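Local coordinates for protein adenylyltransferase thiF (Escherichia coli, PDB 1ZUD) that adenylates the C-terminal glycine of the sulfur carrier protein ThiS with ATP, a step in the sulfur transfer that builds the thiazole of thiamin, at residues L45-A50 and L203-L208. Numbering follows the deposited sequence. Where two conformers were deposited one is given.
Sequences LYLAGA and LEAIKL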
# COMPACT_ATOMS: atom_id res chain seq x y z
N LEU C 45 -12.19 -7.22 1.37
CA LEU C 45 -13.03 -6.02 1.54
C LEU C 45 -13.02 -5.23 0.23
O LEU C 45 -14.06 -4.82 -0.25
CB LEU C 45 -12.50 -5.12 2.67
CG LEU C 45 -13.08 -5.48 4.05
CD1 LEU C 45 -12.15 -4.99 5.17
CD2 LEU C 45 -14.54 -4.94 4.16
N TYR C 46 -11.84 -4.98 -0.32
CA TYR C 46 -11.76 -4.19 -1.56
C TYR C 46 -12.32 -4.89 -2.77
O TYR C 46 -12.90 -4.25 -3.68
CB TYR C 46 -10.30 -3.75 -1.85
CG TYR C 46 -9.90 -2.60 -0.96
CD1 TYR C 46 -9.07 -2.82 0.16
CD2 TYR C 46 -10.44 -1.33 -1.16
CE1 TYR C 46 -8.82 -1.81 1.07
CE2 TYR C 46 -10.17 -0.27 -0.26
CZ TYR C 46 -9.35 -0.53 0.86
OH TYR C 46 -9.04 0.48 1.74
N LEU C 47 -12.10 -6.20 -2.84
CA LEU C 47 -12.62 -6.99 -3.98
C LEU C 47 -14.16 -7.01 -3.87
O LEU C 47 -14.87 -6.89 -4.88
CB LEU C 47 -12.00 -8.38 -3.94
CG LEU C 47 -10.87 -8.68 -4.97
CD1 LEU C 47 -10.42 -7.47 -5.80
CD2 LEU C 47 -9.73 -9.33 -4.24
N ALA C 48 -14.68 -7.17 -2.65
CA ALA C 48 -16.15 -7.11 -2.49
C ALA C 48 -16.68 -5.72 -2.90
O ALA C 48 -17.71 -5.59 -3.60
CB ALA C 48 -16.54 -7.38 -1.05
N GLY C 49 -15.99 -4.67 -2.45
CA GLY C 49 -16.45 -3.34 -2.77
C GLY C 49 -16.38 -3.10 -4.25
O GLY C 49 -17.21 -2.36 -4.78
N ALA C 50 -15.39 -3.70 -4.92
CA ALA C 50 -15.20 -3.55 -6.37
C ALA C 50 -16.23 -4.26 -7.27
O ALA C 50 -16.27 -4.04 -8.50
CB ALA C 50 -13.76 -4.06 -6.77
N LEU C 203 -5.75 -4.71 -5.87
CA LEU C 203 -5.50 -3.85 -7.00
C LEU C 203 -5.05 -4.71 -8.23
O LEU C 203 -5.54 -4.52 -9.34
CB LEU C 203 -4.34 -2.87 -6.71
CG LEU C 203 -4.41 -1.42 -7.29
CD1 LEU C 203 -2.99 -0.88 -7.41
CD2 LEU C 203 -5.20 -1.25 -8.59
N GLU C 204 -4.10 -5.60 -8.02
CA GLU C 204 -3.59 -6.43 -9.15
C GLU C 204 -4.74 -7.30 -9.70
O GLU C 204 -4.87 -7.53 -10.90
CB GLU C 204 -2.40 -7.29 -8.64
CG GLU C 204 -1.15 -6.43 -8.32
CD GLU C 204 -0.75 -5.51 -9.48
OE1 GLU C 204 -0.28 -4.36 -9.26
OE2 GLU C 204 -0.92 -5.95 -10.64
N ALA C 205 -5.61 -7.76 -8.81
CA ALA C 205 -6.73 -8.60 -9.24
C ALA C 205 -7.72 -7.86 -10.10
O ALA C 205 -8.22 -8.38 -11.11
CB ALA C 205 -7.46 -9.22 -8.02
N ILE C 206 -8.00 -6.63 -9.73
CA ILE C 206 -8.94 -5.83 -10.48
C ILE C 206 -8.39 -5.53 -11.85
O ILE C 206 -9.13 -5.57 -12.83
CB ILE C 206 -9.24 -4.52 -9.73
CG1 ILE C 206 -9.99 -4.89 -8.43
CG2 ILE C 206 -10.08 -3.57 -10.57
CD1 ILE C 206 -10.00 -3.80 -7.38
N LYS C 207 -7.10 -5.23 -11.92
CA LYS C 207 -6.48 -4.94 -13.22
C LYS C 207 -6.50 -6.19 -14.10
O LYS C 207 -6.82 -6.10 -15.32
CB LYS C 207 -5.03 -4.42 -13.04
CG LYS C 207 -4.97 -2.99 -12.46
CD LYS C 207 -3.55 -2.43 -12.44
CE LYS C 207 -2.65 -3.28 -11.53
NZ LYS C 207 -1.27 -2.74 -11.52
N LEU C 208 -6.17 -7.34 -13.50
CA LEU C 208 -6.14 -8.55 -14.29
C LEU C 208 -7.53 -8.92 -14.78
O LEU C 208 -7.71 -9.27 -15.96
CB LEU C 208 -5.58 -9.72 -13.49
CG LEU C 208 -5.92 -11.07 -14.12
CD1 LEU C 208 -4.97 -11.37 -15.27
CD2 LEU C 208 -5.80 -12.12 -13.08
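Between Leu47 and Ile206 no ring or other flat group takes part; their aliphatic chains run alongside each other in opposite directions. In one of two conformers of Leu47, which makes its distances less certain, CD1 lies 3.7 Å from Ile206 CG1 and 4.0 Å from Ile206 CD1. Leu47 CD1 approaches Ala205 CB more loosely, at 4.1 Å. With its CG1-CD1 arm extended (chi2 163°), Ile206 reaches across to Ala50, where CD1 stands 3.8 Å from Ala50 CB. All four residues are buried, and the union is wholly apolar. Small alanines on both helices flank the two longer chains, while the segment axes stay 10.2 Å apart and run at 33° to each other, a rather wide spacing bridged chiefly by Leu47 and Ile206. Leu47 also rests on Leu123 of strand 121-124, and Ile206 packs on Pro192 of the second subunit. The flat carboxylate of Glu204 serves a separate cluster: Lys207 NZ meets OE1 at 3.0 Å on its syn side, 32° out of the carboxylate plane. Arg220 of the same chain forms a salt bridge with Glu204 OE1, and Ser227 of the second subunit hydrogen-bonds to it. The contact thus joins helix 40-50, which follows strand 30-34 and the glycine-rich turn carrying the ATP-binding Gly38, to the long helix 191-210 at the homodimer interface, within the Rossmann-like fold of the HesA/MoeB/ThiF family.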